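PDB 4NG4: phosphoglycerate kinase from Coxiella burnetii, which catalyses the reversible transfer of a phosphoryl group between ATP and 3-phosphoglycerate in glycolysis, giving ADP and 1,3-bisphosphoglycerate in the kinase direction. Local coordinates for residues F14-L20 / C173-I179; I29-L33 / A151-A155; G128-N132 / A158-G164; S180-A184 / Y374-A378; L185-L189 / F382-L386. The contacts are given in a common frame with arbitrary orientation. Residue numbers count along the deposited sequence, not the author numbering.

Interaction 1. Residues F14-L20 / C173-I179; sequences FLSMSNL and CAGPLLI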
# COMPACT_ATOMS: atom_id res chain seq x y z
N PHE A 14 10.54 17.21 1.41
CA PHE A 14 10.41 17.75 0.05
C PHE A 14 9.37 18.87 -0.01
O PHE A 14 8.65 19.12 0.95
CB PHE A 14 10.07 16.64 -0.94
CG PHE A 14 8.97 15.73 -0.49
CD1 PHE A 14 7.66 16.18 -0.43
CD2 PHE A 14 9.24 14.42 -0.14
CE1 PHE A 14 6.64 15.35 -0.02
CE2 PHE A 14 8.23 13.57 0.27
CZ PHE A 14 6.92 14.03 0.33
N LEU A 15 9.28 19.52 -1.17
CA LEU A 15 8.33 20.62 -1.40
C LEU A 15 6.89 20.14 -1.55
O LEU A 15 6.64 19.03 -2.00
CB LEU A 15 8.71 21.42 -2.65
CG LEU A 15 10.01 22.22 -2.58
CD1 LEU A 15 10.37 22.77 -3.95
CD2 LEU A 15 9.91 23.31 -1.56
N SER A 16 5.96 21.03 -1.19
CA SER A 16 4.54 20.74 -1.19
C SER A 16 3.77 21.75 -2.05
O SER A 16 4.21 22.88 -2.24
CB SER A 16 4.01 20.77 0.24
OG SER A 16 2.60 20.72 0.25
N MET A 17 2.60 21.32 -2.54
CA MET A 17 1.71 22.17 -3.32
C MET A 17 1.15 23.33 -2.48
O MET A 17 0.92 24.43 -2.99
CB MET A 17 0.57 21.31 -3.90
CG MET A 17 -0.47 22.07 -4.72
SD MET A 17 -1.39 21.01 -5.85
CE MET A 17 -3.02 21.75 -5.73
N SER A 18 0.93 23.07 -1.19
CA SER A 18 0.42 24.07 -0.26
C SER A 18 1.36 25.26 -0.06
O SER A 18 0.90 26.38 0.22
CB SER A 18 0.15 23.42 1.10
OG SER A 18 1.30 22.74 1.57
N ASN A 19 2.66 25.02 -0.20
CA ASN A 19 3.68 26.06 0.02
C ASN A 19 4.10 26.80 -1.25
O ASN A 19 4.96 27.68 -1.20
CB ASN A 19 4.91 25.45 0.71
CG ASN A 19 4.71 25.25 2.20
OD1 ASN A 19 4.63 26.21 2.96
ND2 ASN A 19 4.65 24.00 2.63
N LEU A 20 3.48 26.45 -2.38
CA LEU A 20 3.80 27.08 -3.66
C LEU A 20 2.63 27.90 -4.20
O LEU A 20 1.46 27.58 -3.96
CB LEU A 20 4.20 26.02 -4.68
CG LEU A 20 5.47 25.24 -4.36
CD1 LEU A 20 5.54 23.93 -5.18
CD2 LEU A 20 6.72 26.11 -4.58
N CYS A 173 7.05 19.17 -6.89
CA CYS A 173 6.58 19.02 -5.51
C CYS A 173 5.62 17.83 -5.38
O CYS A 173 5.30 17.16 -6.36
CB CYS A 173 5.88 20.30 -5.07
SG CYS A 173 4.45 20.65 -6.04
N ALA A 174 5.18 17.58 -4.15
CA ALA A 174 4.18 16.55 -3.88
C ALA A 174 2.83 17.19 -3.58
O ALA A 174 2.77 18.28 -3.01
CB ALA A 174 4.64 15.69 -2.71
N GLY A 175 1.75 16.51 -3.97
CA GLY A 175 0.40 16.94 -3.66
C GLY A 175 -0.01 16.46 -2.28
O GLY A 175 0.74 15.72 -1.64
N PRO A 176 -1.21 16.88 -1.80
CA PRO A 176 -1.68 16.52 -0.46
C PRO A 176 -1.99 15.03 -0.20
O PRO A 176 -1.88 14.57 0.93
CB PRO A 176 -2.95 17.37 -0.29
CG PRO A 176 -3.38 17.69 -1.65
CD PRO A 176 -2.15 17.76 -2.50
N LEU A 177 -2.34 14.26 -1.23
CA LEU A 177 -2.59 12.82 -1.02
C LEU A 177 -1.30 12.08 -0.69
O LEU A 177 -1.24 11.35 0.30
CB LEU A 177 -3.29 12.19 -2.22
CG LEU A 177 -4.81 12.25 -2.16
CD1 LEU A 177 -5.30 13.69 -2.03
CD2 LEU A 177 -5.40 11.58 -3.39
N LEU A 178 -0.27 12.29 -1.50
CA LEU A 178 1.05 11.72 -1.26
C LEU A 178 1.52 12.23 0.09
O LEU A 178 2.21 11.50 0.81
CB LEU A 178 2.01 12.09 -2.40
CG LEU A 178 3.38 11.42 -2.49
CD1 LEU A 178 3.85 11.43 -3.92
CD2 LEU A 178 4.41 12.11 -1.58
N ILE A 179 1.07 13.44 0.45
CA ILE A 179 1.34 14.01 1.77
C ILE A 179 0.64 13.23 2.89
O ILE A 179 1.27 12.89 3.89
CB ILE A 179 0.97 15.50 1.88
CG1 ILE A 179 1.93 16.35 1.05
CG2 ILE A 179 1.03 15.96 3.32
CD1 ILE A 179 1.49 17.80 0.89
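The backbones of 14-20 and 173-179 run alongside each other in the same direction: the nearest CA pairs advance together, from Leu15 CA and Cys173 CA at 4.7 Å to Ser16 CA and Ala174 CA at 5.0 Å. Two hydrogen bonds join them in the parallel-bridge pattern, Ala174 N to Leu15 O (3.0 Å) and Met17 N to Ala174 O (3.1 Å). Ser16 and Ala174 thus form a single parallel bridge, through which the N-terminal segment pairs with edge strand 171-174 of the parallel sheet in the N-terminal, Rossmann-like domain of phosphoglycerate kinase; the strand's other neighbour is 146-149. Side chains close the seam on both sides of the bridge. Cys173 is covered most: its SG lies 3.6 Å from Leu20 CD1, and its CB 3.9 Å from Leu15 CB. The Phe14 ring reaches across Ala174 to the start of helix 176-190, with its CE1 3.4 Å from Ala174 CB and its CZ 3.7 Å from Leu178 CD2, while Leu397 of the C-terminal helix packs on Phe14 too. The Ser16 hydroxyl makes a hydrogen bond with Ser18 OG (2.7 Å) and has Ile179 CD1 at 3.2 Å from its OG.

Interaction 2. Residues I29-L33 / A151-A155; sequences IREDL and AFATA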
# COMPACT_ATOMS: atom_id res chain seq x y z
N ILE A 29 -0.62 17.80 -12.62
CA ILE A 29 -0.87 16.94 -11.46
C ILE A 29 -0.95 15.47 -11.88
O ILE A 29 -1.87 15.08 -12.59
CB ILE A 29 -2.20 17.31 -10.77
CG1 ILE A 29 -2.20 18.79 -10.38
CG2 ILE A 29 -2.42 16.46 -9.52
CD1 ILE A 29 -3.56 19.26 -9.92
N ARG A 30 0.00 14.67 -11.42
CA ARG A 30 -0.03 13.22 -11.64
C ARG A 30 -0.89 12.58 -10.57
O ARG A 30 -0.56 12.61 -9.37
CB ARG A 30 1.38 12.64 -11.61
CG ARG A 30 1.46 11.10 -11.83
CD ARG A 30 1.22 10.71 -13.26
NE ARG A 30 1.61 9.33 -13.54
CZ ARG A 30 0.85 8.26 -13.31
NH1 ARG A 30 -0.35 8.38 -12.76
NH2 ARG A 30 1.32 7.05 -13.59
N GLU A 31 -1.98 11.97 -11.01
CA GLU A 31 -2.92 11.30 -10.11
C GLU A 31 -3.05 9.81 -10.48
O GLU A 31 -2.61 9.38 -11.55
CB GLU A 31 -4.28 11.98 -10.19
CG GLU A 31 -4.27 13.46 -9.82
CD GLU A 31 -4.33 13.71 -8.32
OE1 GLU A 31 -4.46 12.73 -7.57
OE2 GLU A 31 -4.26 14.89 -7.91
N ASP A 32 -3.62 9.04 -9.56
CA ASP A 32 -3.95 7.63 -9.74
C ASP A 32 -5.46 7.58 -9.92
O ASP A 32 -6.21 7.46 -8.97
CB ASP A 32 -3.48 6.80 -8.53
CG ASP A 32 -3.76 5.31 -8.68
OD1 ASP A 32 -4.29 4.85 -9.73
OD2 ASP A 32 -3.45 4.55 -7.74
N LEU A 33 -5.89 7.73 -11.16
CA LEU A 33 -7.30 7.63 -11.55
C LEU A 33 -7.57 6.29 -12.25
O LEU A 33 -8.53 6.18 -12.99
CB LEU A 33 -7.65 8.80 -12.49
CG LEU A 33 -7.11 10.17 -12.05
CD1 LEU A 33 -7.63 11.28 -12.97
CD2 LEU A 33 -7.45 10.47 -10.59
N ALA A 151 0.65 10.96 -6.56
CA ALA A 151 0.31 9.56 -6.89
C ALA A 151 1.19 8.48 -6.20
O ALA A 151 1.96 7.75 -6.86
CB ALA A 151 0.36 9.38 -8.41
N PHE A 152 1.06 8.37 -4.87
CA PHE A 152 1.88 7.43 -4.09
C PHE A 152 1.77 5.97 -4.57
O PHE A 152 2.76 5.23 -4.52
CB PHE A 152 1.53 7.52 -2.60
CG PHE A 152 2.41 6.67 -1.71
CD1 PHE A 152 3.61 7.16 -1.21
CD2 PHE A 152 2.05 5.38 -1.37
CE1 PHE A 152 4.43 6.39 -0.40
CE2 PHE A 152 2.86 4.60 -0.56
CZ PHE A 152 4.05 5.11 -0.07
N ALA A 153 0.59 5.55 -5.01
CA ALA A 153 0.42 4.18 -5.53
C ALA A 153 1.29 3.86 -6.75
O ALA A 153 1.43 2.70 -7.13
CB ALA A 153 -1.03 3.91 -5.85
N THR A 154 1.87 4.90 -7.36
CA THR A 154 2.73 4.76 -8.53
C THR A 154 4.21 5.10 -8.24
O THR A 154 5.09 4.77 -9.06
CB THR A 154 2.21 5.68 -9.68
OG1 THR A 154 2.40 7.07 -9.34
CG2 THR A 154 0.73 5.46 -9.91
N ALA A 155 4.48 5.72 -7.08
CA ALA A 155 5.81 6.26 -6.75
C ALA A 155 6.95 5.26 -6.65
O ALA A 155 8.13 5.67 -6.65
CB ALA A 155 5.74 7.03 -5.44
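At Arg30, on an inner strand, 26-31, of the N-terminal domain's parallel sheet, the CA-to-CB bond points toward the loop 151-155, and the aliphatic part of the side chain packs on it, Arg30 CG lying 4.0 Å from Ala151 CB. Arg30 NH2 lies 4.1 Å from Thr154 CG2, and Thr154 OG1 sits over one face of the guanidinium. NE bonds to Ser161 and NH1 to His70, a predicted substrate-binding residue; Arg30 NH1 also bonds weakly to Glu31 O (2.8 Å). Glu31 is turned away, yet its backbone C lies 4.0 Å from Ala151 CB. Asp32, itself predicted to bind substrate, points toward the loop, with OD2 3.1 Å from Ala153 CB. Within the loop, Thr154 N (2.9 Å) and Thr154 OG1 (2.6 Å) donate to Ala151 O. Arg30 O and Ala151 N, 3.5 Å apart, have a poor angle, so no hydrogen bond crosses. Contact between the segments is thus van der Waals, while the Arg30 backbone bonds to Val148 and Asp150 just before the loop, leaving the guanidinium to serve Ser161 and His70.

Interaction 3. Residues G128-N132 / A158-G164; sequences GENEN and AQASTAG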
# COMPACT_ATOMS: atom_id res chain seq x y z
N GLY A 128 7.70 5.07 -24.39
CA GLY A 128 8.77 5.47 -23.47
C GLY A 128 8.41 5.72 -22.01
O GLY A 128 9.29 5.97 -21.18
N GLU A 129 7.13 5.65 -21.67
CA GLU A 129 6.69 5.83 -20.29
C GLU A 129 7.33 4.80 -19.36
O GLU A 129 7.95 5.16 -18.35
CB GLU A 129 5.16 5.72 -20.19
CG GLU A 129 4.60 5.52 -18.78
CD GLU A 129 4.63 6.78 -17.92
OE1 GLU A 129 3.65 6.99 -17.16
OE2 GLU A 129 5.60 7.56 -18.00
N ASN A 130 7.17 3.53 -19.70
CA ASN A 130 7.68 2.46 -18.86
C ASN A 130 9.23 2.41 -18.66
O ASN A 130 9.71 1.93 -17.62
CB ASN A 130 7.16 1.11 -19.35
CG ASN A 130 7.83 -0.01 -18.69
OD1 ASN A 130 7.55 -0.30 -17.52
ND2 ASN A 130 8.77 -0.63 -19.38
N GLU A 131 10.00 2.91 -19.62
CA GLU A 131 11.46 2.96 -19.50
C GLU A 131 11.96 4.27 -18.86
O GLU A 131 13.17 4.46 -18.71
CB GLU A 131 12.12 2.86 -20.87
CG GLU A 131 12.14 1.50 -21.52
CD GLU A 131 12.66 1.58 -22.96
OE1 GLU A 131 13.23 2.66 -23.33
OE2 GLU A 131 12.50 0.59 -23.73
N ASN A 132 11.05 5.18 -18.52
CA ASN A 132 11.44 6.49 -18.01
C ASN A 132 12.42 7.16 -18.96
O ASN A 132 13.47 7.64 -18.56
CB ASN A 132 12.04 6.38 -16.62
CG ASN A 132 12.04 7.69 -15.87
OD1 ASN A 132 11.04 8.41 -15.87
ND2 ASN A 132 13.14 7.99 -15.20
N ALA A 158 9.93 3.77 -11.55
CA ALA A 158 10.51 4.90 -12.26
C ALA A 158 9.93 4.91 -13.65
O ALA A 158 10.21 4.02 -14.46
CB ALA A 158 12.02 4.79 -12.31
N GLN A 159 9.10 5.91 -13.91
CA GLN A 159 8.45 6.05 -15.20
C GLN A 159 8.38 7.53 -15.53
O GLN A 159 8.31 8.36 -14.63
CB GLN A 159 7.08 5.40 -15.14
CG GLN A 159 7.17 3.88 -15.18
CD GLN A 159 5.81 3.22 -15.20
OE1 GLN A 159 5.04 3.38 -14.28
NE2 GLN A 159 5.51 2.50 -16.26
N ALA A 160 8.44 7.86 -16.82
CA ALA A 160 8.48 9.25 -17.29
C ALA A 160 7.50 10.17 -16.54
O ALA A 160 7.82 11.29 -16.18
CB ALA A 160 8.18 9.28 -18.79
N SER A 161 6.30 9.65 -16.30
CA SER A 161 5.22 10.40 -15.67
C SER A 161 5.25 10.43 -14.14
O SER A 161 4.51 11.22 -13.53
CB SER A 161 3.87 9.86 -16.17
OG SER A 161 3.54 8.59 -15.62
N THR A 162 6.09 9.58 -13.53
CA THR A 162 6.25 9.52 -12.05
C THR A 162 7.62 9.95 -11.54
O THR A 162 7.75 10.29 -10.35
CB THR A 162 6.06 8.09 -11.53
OG1 THR A 162 7.15 7.28 -11.99
CG2 THR A 162 4.74 7.50 -12.00
N ALA A 163 8.62 9.92 -12.41
CA ALA A 163 10.00 10.12 -12.01
C ALA A 163 10.75 11.07 -12.94
O ALA A 163 11.28 12.09 -12.51
CB ALA A 163 10.70 8.78 -11.96
N GLY A 164 10.80 10.72 -14.22
CA GLY A 164 11.55 11.49 -15.21
C GLY A 164 11.10 12.93 -15.31
O GLY A 164 11.94 13.84 -15.29
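Beside the predicted substrate residues Arg124 and Arg157, the loop after strand 117-120 meets the start of helix 160-168. Ala158 enters at the margin, its O 3.7 Å from Asn132 CB. Gln159 packs against the turn 129-132: its CA lies 3.3 Å from Glu129 O and its NE2 3.4 Å from Asn130 CA. Its own N donates to Thr162 OG1 (3.1 Å), while its carbonyl O accepts from Thr162 N (2.8 Å) and Ala163 N (2.7 Å), the first bonds of helix 160-168. At Ala160 the backbone meets the turn: Ala160 N donates to Glu129 O (3.1 Å, 156°). The same carbonyl accepts from Asn132 N (3.1 Å), closing the type I beta turn Glu129-Asn132, so one oxygen serves both the turn and the helix start. Next, Ser161 N donates to the Glu129 carboxylate at OE2 (2.8 Å, 144°), while the Ser161 hydroxyl has its hydrogen-bond partner in Arg30 of strand 26-31. Ala163 CB comes within 3.9 Å of Asn132 OD1. Last is Gly164, whose N makes a weak hydrogen bond to Asn132 OD1 (2.8 Å, 126°), an atom less surely placed. The N-H groups of a helix's first turn have no acceptors earlier in the helix; here the turn supplies them for Ala160 N and Ser161 N, while Thr162 N and Ala163 N use Gln159 O.

Interaction 4. Residues S180-A184 / Y374-A378; sequences SEVEA and YVSTA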
# COMPACT_ATOMS: atom_id res chain seq x y z
N SER A 180 -0.65 12.96 2.75
CA SER A 180 -1.37 12.21 3.77
C SER A 180 -0.71 10.85 3.96
O SER A 180 -0.37 10.47 5.08
CB SER A 180 -2.84 12.03 3.41
OG SER A 180 -3.44 13.28 3.12
N GLU A 181 -0.52 10.14 2.85
CA GLU A 181 0.07 8.81 2.87
C GLU A 181 1.46 8.83 3.49
O GLU A 181 1.77 7.99 4.33
CB GLU A 181 0.11 8.19 1.48
CG GLU A 181 0.50 6.70 1.48
CD GLU A 181 -0.68 5.74 1.36
OE1 GLU A 181 -1.84 6.17 1.19
OE2 GLU A 181 -0.43 4.53 1.41
N VAL A 182 2.31 9.77 3.10
CA VAL A 182 3.65 9.82 3.69
C VAL A 182 3.55 10.16 5.18
O VAL A 182 4.21 9.52 6.00
CB VAL A 182 4.60 10.82 2.99
CG1 VAL A 182 4.14 12.25 3.18
CG2 VAL A 182 6.01 10.65 3.51
N GLU A 183 2.72 11.14 5.54
CA GLU A 183 2.56 11.53 6.94
C GLU A 183 2.21 10.32 7.80
O GLU A 183 2.85 10.10 8.82
CB GLU A 183 1.47 12.60 7.09
CG GLU A 183 1.97 14.03 6.94
CD GLU A 183 0.88 15.06 7.19
OE1 GLU A 183 1.22 16.27 7.28
OE2 GLU A 183 -0.31 14.67 7.30
N ALA A 184 1.22 9.55 7.38
CA ALA A 184 0.73 8.40 8.14
C ALA A 184 1.78 7.31 8.27
O ALA A 184 2.09 6.86 9.37
CB ALA A 184 -0.52 7.84 7.51
N TYR A 374 -5.69 4.75 9.66
CA TYR A 374 -5.34 4.95 8.25
C TYR A 374 -5.36 3.65 7.48
O TYR A 374 -4.68 2.70 7.86
CB TYR A 374 -3.96 5.60 8.12
CG TYR A 374 -3.71 6.12 6.74
CD1 TYR A 374 -4.25 7.33 6.33
CD2 TYR A 374 -2.98 5.37 5.81
CE1 TYR A 374 -4.04 7.81 5.04
CE2 TYR A 374 -2.77 5.84 4.51
CZ TYR A 374 -3.30 7.06 4.14
OH TYR A 374 -3.11 7.54 2.88
N VAL A 375 -6.13 3.61 6.40
CA VAL A 375 -6.14 2.46 5.51
C VAL A 375 -5.43 2.83 4.22
O VAL A 375 -5.85 3.76 3.55
CB VAL A 375 -7.56 2.03 5.18
CG1 VAL A 375 -7.54 0.84 4.21
CG2 VAL A 375 -8.33 1.69 6.46
N SER A 376 -4.37 2.11 3.89
CA SER A 376 -3.68 2.30 2.61
C SER A 376 -4.29 1.43 1.53
O SER A 376 -4.48 0.23 1.73
CB SER A 376 -2.19 1.98 2.72
OG SER A 376 -1.56 2.21 1.47
N THR A 377 -4.57 2.04 0.38
CA THR A 377 -5.11 1.33 -0.77
C THR A 377 -4.02 1.17 -1.84
O THR A 377 -4.29 0.76 -2.97
CB THR A 377 -6.34 2.08 -1.33
OG1 THR A 377 -5.99 3.44 -1.58
CG2 THR A 377 -7.49 2.04 -0.33
N ALA A 378 -2.77 1.43 -1.45
CA ALA A 378 -1.63 1.51 -2.38
C ALA A 378 -1.03 0.16 -2.81
O ALA A 378 -0.46 0.06 -3.90
CB ALA A 378 -0.54 2.39 -1.79
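The junction between the two domains of phosphoglycerate kinase is where this contact lies: helix 176-190, coming from the N-terminal domain, meets an outermost strand, 374-375, of the C-terminal domain's parallel sheet. Glu181 provides the polar link, splitting its carboxylate between two hydroxyls. Tyr374 OH donates to Glu181 OE1 (2.5 Å), and Ser376 OG donates to Glu181 OE2 (2.6 Å). The carboxylate oxygen OE1 approaches the Tyr374 ring at its edge, near the ring plane, whereas Ala184, one turn later on the helix, covers a face. Ala184 CB stands 3.9 Å from the Tyr374 ring centroid and 16° off its normal, a CH-pi contact. In this two-domain kinase fold the segment after the strand leads back toward the N-terminal domain, and it bends here through an ST turn, in which Ser376 OG accepts from Ala378 N at 3.3 Å. Ser376 therefore donates to the helix and accepts from its own chain through the same oxygen. Phe152, from the N-terminal domain, touches both Glu181 and Ala378, and Ala378 CB lies 3.9 Å from Glu181 OE2.

Interaction 5. Residues L185-L189 / F382-L386; sequences LSRAL and FLEFL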
# COMPACT_ATOMS: atom_id res chain seq x y z
N LEU A 185 2.32 6.87 7.14
CA LEU A 185 3.31 5.81 7.15
C LEU A 185 4.51 6.21 8.00
O LEU A 185 4.87 5.49 8.93
CB LEU A 185 3.78 5.45 5.74
CG LEU A 185 2.80 4.70 4.83
CD1 LEU A 185 3.59 4.14 3.67
CD2 LEU A 185 2.06 3.58 5.54
N SER A 186 5.10 7.36 7.70
CA SER A 186 6.34 7.78 8.36
C SER A 186 6.11 8.25 9.79
O SER A 186 7.00 8.09 10.62
CB SER A 186 7.06 8.87 7.56
OG SER A 186 6.28 10.04 7.50
N ARG A 187 4.93 8.81 10.08
CA ARG A 187 4.53 9.08 11.48
C ARG A 187 4.75 7.85 12.35
O ARG A 187 5.32 7.95 13.44
CB ARG A 187 3.05 9.50 11.58
CG ARG A 187 2.42 9.26 12.98
CD ARG A 187 1.03 9.86 13.11
NE ARG A 187 0.51 9.62 14.45
CZ ARG A 187 -0.46 10.32 15.04
NH1 ARG A 187 -1.08 11.33 14.42
NH2 ARG A 187 -0.82 10.00 16.28
N ALA A 188 4.31 6.70 11.86
CA ALA A 188 4.45 5.45 12.60
C ALA A 188 5.72 4.70 12.26
O ALA A 188 5.73 3.46 12.37
CB ALA A 188 3.25 4.56 12.34
N LEU A 189 6.78 5.41 11.85
CA LEU A 189 8.07 4.77 11.52
C LEU A 189 9.34 5.60 11.80
O LEU A 189 10.44 5.11 11.56
CB LEU A 189 8.08 4.35 10.04
CG LEU A 189 7.13 3.26 9.54
CD1 LEU A 189 7.44 3.00 8.05
CD2 LEU A 189 7.25 1.98 10.39
N PHE A 382 2.94 0.93 -0.79
CA PHE A 382 2.79 0.84 0.67
C PHE A 382 3.87 -0.08 1.25
O PHE A 382 4.57 0.30 2.18
CB PHE A 382 1.40 0.31 1.04
CG PHE A 382 1.26 -0.08 2.48
CD1 PHE A 382 0.94 0.87 3.44
CD2 PHE A 382 1.45 -1.39 2.88
CE1 PHE A 382 0.81 0.52 4.79
CE2 PHE A 382 1.33 -1.76 4.22
CZ PHE A 382 1.02 -0.80 5.17
N LEU A 383 3.99 -1.27 0.66
CA LEU A 383 4.93 -2.29 1.12
C LEU A 383 6.38 -1.86 0.94
O LEU A 383 7.13 -1.88 1.90
CB LEU A 383 4.67 -3.63 0.41
CG LEU A 383 3.33 -4.30 0.82
CD1 LEU A 383 2.78 -5.34 -0.21
CD2 LEU A 383 3.46 -4.93 2.21
N GLU A 384 6.77 -1.44 -0.27
CA GLU A 384 8.17 -0.99 -0.51
C GLU A 384 8.64 0.14 0.42
O GLU A 384 9.84 0.23 0.72
CB GLU A 384 8.39 -0.59 -1.98
CG GLU A 384 8.36 -1.80 -2.93
CD GLU A 384 8.98 -1.54 -4.29
OE1 GLU A 384 9.20 -0.36 -4.66
OE2 GLU A 384 9.24 -2.54 -4.99
N PHE A 385 7.72 0.99 0.86
CA PHE A 385 8.06 2.12 1.74
C PHE A 385 8.42 1.61 3.12
O PHE A 385 9.44 1.99 3.69
CB PHE A 385 6.91 3.13 1.82
CG PHE A 385 7.29 4.40 2.51
CD1 PHE A 385 7.91 5.43 1.80
CD2 PHE A 385 7.05 4.57 3.86
CE1 PHE A 385 8.27 6.60 2.43
CE2 PHE A 385 7.41 5.75 4.50
CZ PHE A 385 8.02 6.76 3.78
N LEU A 386 7.58 0.72 3.66
CA LEU A 386 7.86 0.09 4.94
C LEU A 386 9.10 -0.82 4.90
O LEU A 386 9.71 -1.06 5.95
CB LEU A 386 6.64 -0.71 5.40
CG LEU A 386 5.33 0.04 5.66
CD1 LEU A 386 4.27 -0.91 6.21
CD2 LEU A 386 5.56 1.20 6.62
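Leu185 is the main bump: its forked end wedges between two aromatic rings one turn apart on the facing helix. Leu185 CD2 reaches to 3.4 Å from Phe382 CE1, and Leu185 CD1 to 3.5 Å from Phe385 CD2. In return, Phe385 projects into the shallow hollow bordered by Leu185, Ser186 and Leu189; its CE2 comes within 4.4 Å of Ser186 CB and its CD2 within 4.5 Å of Leu189 CD1. Leu386 lies farther along, on the Leu189 side, with Leu386 CD2 4.4 Å from Leu185 CD2. The short axes pass 11.4 Å apart at a signed crossing angle of -28°, both running broadly the same way. Such spacing is wide, so long leucine and phenylalanine side chains bridge the gap, without a hydrogen bond between the segments. Behind them, Leu185 also rests on Ile353, and Leu386 on Val321, both in strands of the parallel sheet. Two helices sharing one face of a parallel sheet are typical of the Rossmann-like alpha/beta nucleotide-binding domain of this family.

In the fold
Helix 176-190 runs through interactions 1, 4 and 5, linking the N-terminal sheet edge to the domain junction and then to the C-terminal sheet; the centres of interactions 1 and 5 are about 18 Å apart. Phe152 of interaction 2 extends into the same junction: its CD2 lies 3.5 Å from Glu181 CG, and its CZ 3.9 Å from Leu185 CD1. Toward the predicted substrate residues, interactions 2 and 3 meet where Arg30 NE approaches Ser161 OG at 2.9 Å. On the nucleotide side, Ser376 CB of interaction 4 touches Phe382 CD1 at 3.4 Å, and the Phe382 side chain is about 7 Å from the bound ADP.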